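Long-range contact in genome polyprotein (Rhinovirus C, PDB 6KU7), which probably acts as the 3C cysteine protease that cleaves the viral polyprotein at specific sites during rhinovirus replication: residues 41-46 against 77-82. Sequence-based numbering, arbitrary orientation.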
loop_
_atom_site.group_PDB
_atom_site.type_symbol
_atom_site.label_atom_id
_atom_site.label_comp_id
_atom_site.label_asym_id
_atom_site.label_seq_id
_atom_site.Cartn_x
_atom_site.Cartn_y
_atom_site.Cartn_z
ATOM N N ALA A 41 -2.878 -5.334 -8.632
ATOM C CA ALA A 41 -3.049 -4.505 -7.448
ATOM C C ALA A 41 -2.129 -4.973 -6.338
ATOM O O ALA A 41 -1.660 -6.118 -6.310
ATOM C CB ALA A 41 -4.481 -4.527 -6.917
ATOM N N VAL A 42 -1.908 -4.081 -5.389
ATOM C CA VAL A 42 -1.022 -4.349 -4.270
ATOM C C VAL A 42 -1.862 -4.436 -3.003
ATOM O O VAL A 42 -2.844 -3.706 -2.830
ATOM C CB VAL A 42 0.078 -3.267 -4.198
ATOM C CG1 VAL A 42 -0.430 -1.963 -3.580
ATOM C CG2 VAL A 42 1.254 -3.767 -3.486
ATOM N N VAL A 43 -1.498 -5.374 -2.130
ATOM C CA VAL A 43 -2.120 -5.515 -0.818
ATOM C C VAL A 43 -1.034 -5.901 0.192
ATOM O O VAL A 43 -0.007 -6.473 -0.184
ATOM C CB VAL A 43 -3.233 -6.599 -0.843
ATOM C CG1 VAL A 43 -2.642 -7.970 -1.175
ATOM C CG2 VAL A 43 -4.048 -6.645 0.446
ATOM N N PRO A 44 -1.233 -5.549 1.464
ATOM C CA PRO A 44 -0.243 -5.988 2.465
ATOM C C PRO A 44 -0.257 -7.502 2.629
ATOM O O PRO A 44 -1.312 -8.139 2.693
ATOM C CB PRO A 44 -0.680 -5.266 3.747
ATOM C CG PRO A 44 -1.436 -4.077 3.267
ATOM C CD PRO A 44 -2.148 -4.535 2.020
ATOM N N THR A 45 0.947 -8.072 2.677
ATOM C CA THR A 45 1.092 -9.521 2.763
ATOM C C THR A 45 0.382 -10.089 3.987
ATOM O O THR A 45 -0.193 -11.181 3.924
ATOM C CB THR A 45 2.568 -9.877 2.777
ATOM O OG1 THR A 45 3.180 -9.380 1.574
ATOM C CG2 THR A 45 2.756 -11.395 2.875
ATOM N N HIS A 46 0.379 -9.350 5.111
ATOM C CA HIS A 46 -0.305 -9.960 6.247
ATOM C C HIS A 46 -1.828 -9.877 6.137
ATOM O O HIS A 46 -2.485 -10.336 7.071
ATOM C CB HIS A 46 0.196 -9.365 7.573
ATOM C CG HIS A 46 -0.456 -8.076 7.974
ATOM N ND1 HIS A 46 -0.052 -6.849 7.487
ATOM C CD2 HIS A 46 -1.461 -7.819 8.849
ATOM C CE1 HIS A 46 -0.791 -5.894 8.029
ATOM N NE2 HIS A 46 -1.656 -6.457 8.856
ATOM N N GLU A 77 6.495 -7.272 2.770
ATOM C CA GLU A 77 5.123 -7.071 3.244
ATOM C C GLU A 77 4.225 -6.534 2.128
ATOM O O GLU A 77 3.069 -6.151 2.365
ATOM C CB GLU A 77 5.119 -6.178 4.501
ATOM C CG GLU A 77 3.827 -6.038 5.303
ATOM C CD GLU A 77 3.115 -7.348 5.608
ATOM O OE1 GLU A 77 3.769 -8.399 5.797
ATOM O OE2 GLU A 77 1.875 -7.301 5.676
ATOM N N ILE A 78 4.718 -6.529 0.897
ATOM C CA ILE A 78 3.925 -6.236 -0.291
ATOM C C ILE A 78 3.593 -7.541 -1.012
ATOM O O ILE A 78 4.491 -8.323 -1.345
ATOM C CB ILE A 78 4.687 -5.291 -1.233
ATOM C CG1 ILE A 78 4.706 -3.869 -0.684
ATOM C CG2 ILE A 78 4.079 -5.324 -2.634
ATOM C CD1 ILE A 78 5.369 -2.912 -1.636
ATOM N N THR A 79 2.313 -7.760 -1.281
ATOM C CA THR A 79 1.852 -8.845 -2.135
ATOM C C THR A 79 1.135 -8.268 -3.350
ATOM O O THR A 79 0.289 -7.374 -3.203
ATOM C CB THR A 79 0.929 -9.769 -1.346
ATOM O OG1 THR A 79 1.723 -10.548 -0.449
ATOM C CG2 THR A 79 0.131 -10.675 -2.274
ATOM N N LEU A 80 1.493 -8.756 -4.542
ATOM C CA LEU A 80 0.838 -8.368 -5.789
ATOM C C LEU A 80 -0.299 -9.331 -6.086
ATOM O O LEU A 80 -0.117 -10.551 -6.007
ATOM C CB LEU A 80 1.802 -8.375 -6.978
ATOM C CG LEU A 80 3.128 -7.628 -6.911
ATOM C CD1 LEU A 80 3.807 -7.577 -8.287
ATOM C CD2 LEU A 80 2.880 -6.249 -6.395
ATOM N N LEU A 81 -1.463 -8.788 -6.439
ATOM C CA LEU A 81 -2.613 -9.587 -6.854
ATOM C C LEU A 81 -2.917 -9.320 -8.321
ATOM O O LEU A 81 -2.986 -8.159 -8.748
ATOM C CB LEU A 81 -3.860 -9.285 -6.021
ATOM C CG LEU A 81 -3.773 -9.375 -4.499
ATOM C CD1 LEU A 81 -5.106 -8.956 -3.887
ATOM C CD2 LEU A 81 -3.360 -10.779 -4.053
ATOM N N TRP A 82 -3.096 -10.392 -9.089
ATOM C CA TRP A 82 -3.631 -10.298 -10.443
ATOM C C TRP A 82 -5.061 -10.801 -10.376
ATOM O O TRP A 82 -5.303 -11.989 -10.130
ATOM C CB TRP A 82 -2.799 -11.092 -11.442
ATOM C CG TRP A 82 -1.375 -10.703 -11.378
ATOM C CD1 TRP A 82 -0.469 -11.053 -10.412
ATOM C CD2 TRP A 82 -0.686 -9.860 -12.285
ATOM N NE1 TRP A 82 0.743 -10.486 -10.678
ATOM C CE2 TRP A 82 0.638 -9.742 -11.822
ATOM C CE3 TRP A 82 -1.056 -9.190 -13.445
ATOM C CZ2 TRP A 82 1.594 -8.990 -12.489
ATOM C CZ3 TRP A 82 -0.107 -8.438 -14.112
ATOM C CH2 TRP A 82 1.198 -8.340 -13.636
HETATM O O HOH W 1 5.997 -9.747 1.661
HETATM O O HOH W 2 -0.253 -12.545 0.723
#
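The His46–Glu77 pair closes one end of an antiparallel strand pair in the N-terminal beta barrel of this chymotrypsin-like 3C protease, an arrangement consistent with the histidine and acidic members of the family's catalytic triad. Glu77 OE2 accepts from both His46 ND1 (2.7 Å) and His46 N (2.6 Å). The two donors approach from opposite faces of the carboxylate: the backbone N-H on the syn side, ND1 from above the plane by 41°. OE2 itself lies almost in the imidazole plane, so this double grip restrains both the carboxylate and the ring rotation. His46 CG sits between its backbone N and carbonyl carbon (chi1 83°), and the ring turn brings ND1 to the same oxygen as the backbone N-H.

Beside it, Thr45 N donates to Glu77 O at 2.9 Å, with the donor 58° out of the carbonyl plane. Thr45 OG1 lies 2.8 Å from Thr79 OG1, and one water accepts from both Thr45 OG1 and Glu77 N.

From there the ladder is regular: Val43 pairs with Thr79 and Ala41 with Leu81, each through two backbone hydrogen bonds, Leu81 N to Ala41 O measuring 2.7 Å. On the face carrying Val42, its CG2 meets Ile78 CG2 at a tight 3.3 Å; on the other, Val43 CG1 rests 3.8 Å from Leu81 CG.

Strand 29-37 bonds to Val42 through Leu34, and strand 58-69 flanks the opposite edge at Ile78 and Leu80. Ile166 of strand 162-170 packs on Val42 and Ile78, while His46 reaches Cys153 and meets Phe31 edge-to-face.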